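Pyruvate carboxylase n-terminal domain (Aquifex aeolicus, PDB 1ULZ) forms a biotin carboxylase-type subunit, built round an ATP-grasp fold, and is present as two copies in its assembly. Local coordinates at residues Tyr210-Asp215 with Asn256-Ala261; Ser299-Gly304 with Lys387-Ala392; Val308-Lys313 with Leu320-Glu325. The protein carries 1 engineered substitution. All coordinates share one frame; numbering follows the deposited sequence.

In the fold
All three contacts are mainly apolar across their segments, with no hydrogen bond joining one segment to the other, but they differ in depth. Contact 1 is buried, with valines and the inner part of a tyrosine wedged between helix 248-264 and the large antiparallel sheet. Contact 2 reaches the same sheet through strand 384-392, sets Met301 of helix 296-303 against Ile389 and Trp391 of the strand, and is partly buried. Contact 3, also partly buried, spreads a tryptophan ring over the chain that leaves helix 307-315. Contacts 1 and 3 touch, whereas the centres of contacts 1 and 2 stand about 20 Å apart.

Contact 1 (Tyr210-Asp215 with Asn256-Ala261); sequences YQVLGD and NIVTKA
Val258, on helix 248-264, splits its two methyl groups between Tyr210 and Val212, two residues of strand 206-214 that point to the same side of the sheet. This apolar pairing makes up the contact. One branch, CG1, lies anti to the backbone N (chi1 168°) and is thereby carried to Val212; the other, CG2, is turned to Tyr210. Val258 CG1 meets Val212 CG2 at 3.4 Å, tighter than usual for two methyl carbons, so the fit between helix and strand is close here. On the tyrosine side the touch is softer: Val258 CG2 lies 3.9 Å from Tyr210 CG and equally near CB, approaching the root of the side chain obliquely.

Several polar groups find partners within their own segment or beyond the pair. Tyr210 OH is hydrogen-bonded to Arg251 O, about two turns before Val258 on the same helix, so the tyrosine spans from its apolar base at Val258 to a polar tip on the helix backbone. Behind the strand, Gln211 NE2 donates to Val212 O at 2.9 Å with an N-H...O angle of 147°. On the far side of the helix, Lys260 NZ lies 3.1 Å from Ile257 O, in the carbonyl plane and on a lone pair; that oxygen also accepts from Ala261 N.

Strand 206-214 runs between strands 220-232 and 269-277 in the antiparallel sheet of the ATP-grasp region. Helix 248-264 packs on one side, where Val258 also touches Met273 and Phe275, while Leu213, turned the other way, meets Trp310 and Ile314 of helix 307-315.

Contact 2 (Ser299-Gly304 with Lys387-Ala392); sequences SEMVTG and KLITWA
Met301 reaches from helix 296-303 between Ile389 and Trp391, alternate residues of strand 384-392 whose side chains leave the same side of the strand. Its CG sits beside the backbone N (chi1 -49°), and further bends at chi2 and chi3 curl the chain back, which brings the terminal methyl to the base of the tryptophan. Met301 CG thus packs on Ile389 CG2 at 3.8 Å, and Met301 CE on Trp391 CB, also at 3.8 Å; the thioether chain runs aslant to both neighbours.

Helix and strand point nearly the same way, their short axes 9.1 Å apart at an angle of 20°. The contact joins the ATP-binding family region to the C-terminal biotin carboxylase region, the helix lying over a sheet in which strand 384-392 runs between strands 332-339 and 365-369.

The indole of Trp391, its CG anti to the backbone N (chi1 176°), points away from Ile389 and brings its CD1 edge to the helix. Val302 CG1 comes to this edge, near the ring plane, 4.1 Å from Trp391 CD1. The nitrogen of that ring, NE1, is hydrogen-bonded to Asn330 O, while the backbone of Asn330 also bonds that of Val302.

Contact 3 (Val308-Lys313 with Leu320-Glu325); sequences VKWQIK and LTIKQE
Trp310 turns one face of its indole to Leu320, and the methyl CD1 of that leucine makes a CH-pi contact almost at the middle of the six-membered ring. Leu320 CD1 stands 3.8 Å from the ring centroid, only 8° off the normal, and the two side chains cross at about a right angle. Leucine CG lies anti to its own backbone N (chi1 178°), which brings the end of the side chain nearer to the helix than its first bond would suggest.

Two further residues meet other parts of the indole. At the edge of the six-membered ring, near its plane, Thr321 OG1 is 3.6 Å from Trp310 CH2, a van der Waals approach. Ile322 stretches its CG1 arm out to the five-membered ring, where its CD1 comes obliquely to 3.8 Å from Trp310 NE1. On the face opposite Leu320 lies Lys313 CD of the same helix, 4.0 Å above the plane and shifted to the rim, so aliphatic carbon flanks the indole on both faces.

A second shell of bonds and packing is likely to position the loop. Leu320 N donates to Asp215 OD1 just past strand 206-214, and Ile322 O accepts from Asn219 ND2. Leu320 and Ile322 both pack on Ile221 of strand 220-232, and Trp310 is further touched by Ile305.

The chain leaving helix 307-315 thus folds back over the helix's own tryptophan, a local helix-loop packing within the ATP-grasp family region that brings helix and loop against one face and the turn end of the hairpin formed by strands 206-214 and 220-232.

Contact 1 (Tyr210-Asp215 with Asn256-Ala261)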
# COMPACT_ATOMS: atom_id res chain seq x y z
N TYR A 210 -10.56 17.78 -11.10
CA TYR A 210 -9.14 18.07 -10.92
C TYR A 210 -8.75 18.34 -9.47
O TYR A 210 -9.46 19.04 -8.73
CB TYR A 210 -8.73 19.27 -11.78
CG TYR A 210 -8.23 18.90 -13.16
CD1 TYR A 210 -9.12 18.63 -14.20
CD2 TYR A 210 -6.87 18.80 -13.41
CE1 TYR A 210 -8.66 18.26 -15.45
CE2 TYR A 210 -6.40 18.43 -14.66
CZ TYR A 210 -7.29 18.16 -15.68
OH TYR A 210 -6.81 17.79 -16.91
N GLN A 211 -7.61 17.78 -9.07
CA GLN A 211 -7.09 17.98 -7.73
C GLN A 211 -6.18 19.21 -7.75
O GLN A 211 -5.27 19.31 -8.57
CB GLN A 211 -6.27 16.76 -7.29
CG GLN A 211 -5.63 16.91 -5.92
CD GLN A 211 -6.64 17.12 -4.81
OE1 GLN A 211 -7.50 16.27 -4.57
NE2 GLN A 211 -6.56 18.26 -4.13
N VAL A 212 -6.45 20.15 -6.85
CA VAL A 212 -5.65 21.37 -6.76
C VAL A 212 -4.87 21.39 -5.45
O VAL A 212 -5.32 20.85 -4.45
CB VAL A 212 -6.55 22.62 -6.83
CG1 VAL A 212 -5.71 23.88 -6.77
CG2 VAL A 212 -7.38 22.58 -8.10
N LEU A 213 -3.68 21.99 -5.47
CA LEU A 213 -2.85 22.09 -4.27
C LEU A 213 -1.93 23.29 -4.41
O LEU A 213 -1.15 23.38 -5.36
CB LEU A 213 -2.02 20.81 -4.07
CG LEU A 213 -1.26 20.66 -2.74
CD1 LEU A 213 -2.24 20.62 -1.59
CD2 LEU A 213 -0.41 19.40 -2.75
N GLY A 214 -2.02 24.22 -3.47
CA GLY A 214 -1.17 25.40 -3.54
C GLY A 214 -0.71 25.84 -2.17
O GLY A 214 -1.39 25.61 -1.18
N ASP A 215 0.46 26.46 -2.10
CA ASP A 215 0.97 26.95 -0.83
C ASP A 215 0.53 28.40 -0.66
O ASP A 215 -0.12 28.96 -1.55
CB ASP A 215 2.50 26.80 -0.76
CG ASP A 215 3.22 27.65 -1.80
OD1 ASP A 215 4.42 27.37 -2.05
OD2 ASP A 215 2.62 28.59 -2.36
N ASN A 256 -3.64 23.36 -16.47
CA ASN A 256 -3.14 24.73 -16.38
C ASN A 256 -4.29 25.74 -16.26
O ASN A 256 -4.16 26.76 -15.58
CB ASN A 256 -2.27 25.07 -17.59
CG ASN A 256 -0.91 24.39 -17.55
OD1 ASN A 256 -0.21 24.43 -16.54
ND2 ASN A 256 -0.53 23.76 -18.66
N ILE A 257 -5.41 25.45 -16.91
CA ILE A 257 -6.56 26.34 -16.82
C ILE A 257 -7.02 26.34 -15.36
O ILE A 257 -7.37 27.39 -14.80
CB ILE A 257 -7.71 25.86 -17.73
CG1 ILE A 257 -7.37 26.18 -19.19
CG2 ILE A 257 -9.01 26.51 -17.30
CD1 ILE A 257 -8.43 25.73 -20.18
N VAL A 258 -7.00 25.16 -14.76
CA VAL A 258 -7.38 24.99 -13.36
C VAL A 258 -6.49 25.79 -12.41
O VAL A 258 -6.99 26.58 -11.60
CB VAL A 258 -7.32 23.49 -12.96
CG1 VAL A 258 -7.44 23.34 -11.45
CG2 VAL A 258 -8.44 22.72 -13.66
N THR A 259 -5.18 25.60 -12.51
CA THR A 259 -4.24 26.30 -11.64
C THR A 259 -4.19 27.81 -11.90
O THR A 259 -3.96 28.59 -10.98
CB THR A 259 -2.81 25.70 -11.75
OG1 THR A 259 -2.35 25.77 -13.11
CG2 THR A 259 -2.82 24.25 -11.29
N LYS A 260 -4.43 28.22 -13.14
CA LYS A 260 -4.45 29.65 -13.47
C LYS A 260 -5.63 30.30 -12.76
O LYS A 260 -5.51 31.37 -12.16
CB LYS A 260 -4.62 29.85 -14.98
CG LYS A 260 -5.34 31.15 -15.32
CD LYS A 260 -5.87 31.16 -16.75
CE LYS A 260 -6.86 30.01 -17.02
NZ LYS A 260 -8.10 30.05 -16.21
N ALA A 261 -6.79 29.65 -12.84
CA ALA A 261 -8.00 30.15 -12.21
C ALA A 261 -7.87 30.13 -10.69
O ALA A 261 -8.32 31.05 -10.01
CB ALA A 261 -9.21 29.31 -12.64

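Contact 2 (Ser299-Gly304 with Lys387-Ala392)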
# COMPACT_ATOMS: atom_id res chain seq x y z
N SER A 299 -5.47 9.79 -6.47
CA SER A 299 -4.54 10.75 -7.04
C SER A 299 -3.17 10.58 -6.38
O SER A 299 -2.13 10.70 -7.03
CB SER A 299 -5.04 12.18 -6.81
OG SER A 299 -6.26 12.39 -7.49
N GLU A 300 -3.17 10.29 -5.08
CA GLU A 300 -1.91 10.09 -4.36
C GLU A 300 -1.17 8.88 -4.94
O GLU A 300 0.04 8.92 -5.13
CB GLU A 300 -2.17 9.87 -2.86
CG GLU A 300 -2.62 11.13 -2.11
CD GLU A 300 -2.84 10.91 -0.61
OE1 GLU A 300 -2.91 11.91 0.13
OE2 GLU A 300 -2.95 9.75 -0.18
N MET A 301 -1.92 7.82 -5.25
CA MET A 301 -1.33 6.60 -5.80
C MET A 301 -0.64 6.80 -7.15
O MET A 301 0.43 6.25 -7.39
CB MET A 301 -2.39 5.51 -5.98
CG MET A 301 -3.29 5.25 -4.79
SD MET A 301 -2.42 4.53 -3.40
CE MET A 301 -2.34 2.81 -3.92
N VAL A 302 -1.25 7.58 -8.04
CA VAL A 302 -0.67 7.79 -9.36
C VAL A 302 0.34 8.95 -9.47
O VAL A 302 1.04 9.05 -10.48
CB VAL A 302 -1.77 7.96 -10.42
CG1 VAL A 302 -2.64 6.72 -10.45
CG2 VAL A 302 -2.63 9.18 -10.11
N THR A 303 0.43 9.80 -8.45
CA THR A 303 1.39 10.90 -8.48
C THR A 303 2.45 10.73 -7.38
O THR A 303 3.51 11.34 -7.43
CB THR A 303 0.74 12.27 -8.26
OG1 THR A 303 0.19 12.33 -6.93
CG2 THR A 303 -0.35 12.52 -9.29
N GLY A 304 2.14 9.91 -6.39
CA GLY A 304 3.08 9.68 -5.30
C GLY A 304 3.23 10.87 -4.37
O GLY A 304 4.25 10.99 -3.68
N LYS A 387 -12.42 2.32 2.64
CA LYS A 387 -12.15 2.74 1.28
C LYS A 387 -11.01 1.87 0.79
O LYS A 387 -9.88 1.96 1.28
CB LYS A 387 -11.73 4.21 1.21
CG LYS A 387 -12.83 5.19 1.57
CD LYS A 387 -12.43 6.62 1.29
CE LYS A 387 -11.19 7.03 2.06
NZ LYS A 387 -10.99 8.51 2.03
N LEU A 388 -11.31 1.00 -0.17
CA LEU A 388 -10.32 0.09 -0.74
C LEU A 388 -9.76 0.69 -2.03
O LEU A 388 -10.51 0.99 -2.96
CB LEU A 388 -10.95 -1.26 -1.03
CG LEU A 388 -10.06 -2.32 -1.69
CD1 LEU A 388 -8.87 -2.66 -0.79
CD2 LEU A 388 -10.90 -3.55 -1.98
N ILE A 389 -8.45 0.86 -2.08
CA ILE A 389 -7.79 1.44 -3.25
C ILE A 389 -6.69 0.51 -3.78
O ILE A 389 -5.87 0.01 -3.01
CB ILE A 389 -7.13 2.80 -2.90
CG1 ILE A 389 -8.16 3.72 -2.25
CG2 ILE A 389 -6.56 3.45 -4.16
CD1 ILE A 389 -8.02 3.83 -0.76
N THR A 390 -6.70 0.26 -5.09
CA THR A 390 -5.70 -0.60 -5.71
C THR A 390 -4.98 0.13 -6.84
O THR A 390 -5.59 0.90 -7.59
CB THR A 390 -6.32 -1.89 -6.30
OG1 THR A 390 -7.32 -1.56 -7.27
CG2 THR A 390 -6.94 -2.74 -5.19
N TRP A 391 -3.67 -0.10 -6.95
CA TRP A 391 -2.87 0.52 -8.00
C TRP A 391 -2.20 -0.55 -8.86
O TRP A 391 -1.83 -1.61 -8.36
CB TRP A 391 -1.77 1.41 -7.39
CG TRP A 391 -0.87 1.99 -8.43
CD1 TRP A 391 -1.03 3.18 -9.08
CD2 TRP A 391 0.26 1.35 -9.04
NE1 TRP A 391 -0.07 3.32 -10.06
CE2 TRP A 391 0.73 2.21 -10.06
CE3 TRP A 391 0.92 0.13 -8.83
CZ2 TRP A 391 1.82 1.89 -10.86
CZ3 TRP A 391 2.01 -0.18 -9.63
CH2 TRP A 391 2.45 0.69 -10.63
N ALA A 392 -2.05 -0.26 -10.15
CA ALA A 392 -1.41 -1.18 -11.10
C ALA A 392 -0.92 -0.37 -12.31
O ALA A 392 -1.41 0.73 -12.56
CB ALA A 392 -2.40 -2.27 -11.55

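Contact 3 (Val308-Lys313 with Leu320-Glu325)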
# COMPACT_ATOMS: atom_id res chain seq x y z
N VAL A 308 -2.74 15.05 2.17
CA VAL A 308 -3.09 15.46 3.52
C VAL A 308 -1.90 16.02 4.30
O VAL A 308 -2.03 17.03 4.99
CB VAL A 308 -3.71 14.31 4.32
CG1 VAL A 308 -3.94 14.74 5.76
CG2 VAL A 308 -5.03 13.89 3.67
N LYS A 309 -0.74 15.37 4.18
CA LYS A 309 0.45 15.85 4.87
C LYS A 309 0.79 17.24 4.35
O LYS A 309 1.16 18.13 5.11
CB LYS A 309 1.63 14.90 4.67
CG LYS A 309 2.89 15.32 5.45
CD LYS A 309 4.00 14.28 5.38
CE LYS A 309 3.60 12.99 6.09
NZ LYS A 309 4.64 11.93 5.97
N TRP A 310 0.66 17.44 3.04
CA TRP A 310 0.95 18.74 2.46
C TRP A 310 -0.03 19.81 2.94
O TRP A 310 0.34 20.98 3.07
CB TRP A 310 0.95 18.67 0.92
CG TRP A 310 2.31 18.41 0.35
CD1 TRP A 310 2.71 17.33 -0.37
CD2 TRP A 310 3.47 19.25 0.48
NE1 TRP A 310 4.04 17.43 -0.71
CE2 TRP A 310 4.53 18.61 -0.19
CE3 TRP A 310 3.71 20.48 1.10
CZ2 TRP A 310 5.81 19.15 -0.27
CZ3 TRP A 310 4.99 21.02 1.03
CH2 TRP A 310 6.02 20.35 0.35
N GLN A 311 -1.27 19.42 3.22
CA GLN A 311 -2.28 20.34 3.72
C GLN A 311 -1.75 20.98 5.01
O GLN A 311 -1.85 22.19 5.21
CB GLN A 311 -3.59 19.61 4.07
CG GLN A 311 -4.50 19.27 2.91
CD GLN A 311 -5.85 18.72 3.38
OE1 GLN A 311 -5.92 17.60 3.90
NE2 GLN A 311 -6.91 19.50 3.21
N ILE A 312 -1.19 20.14 5.87
CA ILE A 312 -0.67 20.60 7.15
C ILE A 312 0.59 21.44 7.00
O ILE A 312 0.72 22.49 7.64
CB ILE A 312 -0.40 19.41 8.09
CG1 ILE A 312 -1.70 18.61 8.28
CG2 ILE A 312 0.10 19.91 9.43
CD1 ILE A 312 -1.52 17.23 8.87
N LYS A 313 1.52 21.00 6.15
CA LYS A 313 2.75 21.75 5.92
C LYS A 313 2.41 23.13 5.36
O LYS A 313 2.99 24.13 5.75
CB LYS A 313 3.66 21.00 4.95
CG LYS A 313 4.20 19.69 5.51
CD LYS A 313 5.15 19.00 4.54
CE LYS A 313 5.78 17.78 5.21
NZ LYS A 313 6.66 16.97 4.30
N LEU A 320 5.32 24.98 -1.04
CA LEU A 320 5.07 23.75 -1.78
C LEU A 320 6.28 23.55 -2.68
O LEU A 320 6.42 24.21 -3.70
CB LEU A 320 3.79 23.89 -2.62
CG LEU A 320 3.40 22.69 -3.49
CD1 LEU A 320 3.33 21.42 -2.65
CD2 LEU A 320 2.06 22.97 -4.16
N THR A 321 7.16 22.63 -2.31
CA THR A 321 8.38 22.40 -3.09
C THR A 321 8.21 21.47 -4.29
O THR A 321 9.11 20.69 -4.60
CB THR A 321 9.50 21.86 -2.19
OG1 THR A 321 9.08 20.63 -1.59
CG2 THR A 321 9.84 22.88 -1.10
N ILE A 322 7.07 21.56 -4.95
CA ILE A 322 6.80 20.74 -6.13
C ILE A 322 6.39 21.64 -7.29
O ILE A 322 5.44 22.40 -7.16
CB ILE A 322 5.64 19.75 -5.88
CG1 ILE A 322 5.94 18.85 -4.69
CG2 ILE A 322 5.40 18.91 -7.13
CD1 ILE A 322 4.82 17.84 -4.39
N LYS A 323 7.10 21.55 -8.41
CA LYS A 323 6.76 22.35 -9.58
C LYS A 323 5.81 21.51 -10.43
O LYS A 323 5.84 20.29 -10.36
CB LYS A 323 8.01 22.69 -10.39
CG LYS A 323 9.08 23.49 -9.66
CD LYS A 323 10.28 23.74 -10.59
CE LYS A 323 11.45 24.41 -9.86
NZ LYS A 323 12.02 23.55 -8.78
N GLN A 324 4.97 22.16 -11.23
CA GLN A 324 4.02 21.42 -12.07
C GLN A 324 4.69 20.38 -12.95
O GLN A 324 4.13 19.30 -13.19
CB GLN A 324 3.22 22.39 -12.95
CG GLN A 324 2.07 21.72 -13.68
CD GLN A 324 1.06 21.11 -12.73
OE1 GLN A 324 0.39 21.82 -11.98
NE2 GLN A 324 0.95 19.79 -12.75
N GLU A 325 5.88 20.70 -13.44
CA GLU A 325 6.61 19.79 -14.30
C GLU A 325 7.05 18.53 -13.56
O GLU A 325 7.34 17.52 -14.19
CB GLU A 325 7.83 20.49 -14.89
CG GLU A 325 8.85 20.89 -13.84
CD GLU A 325 9.86 21.88 -14.36
OE1 GLU A 325 10.68 21.49 -15.23
OE2 GLU A 325 9.84 23.05 -13.92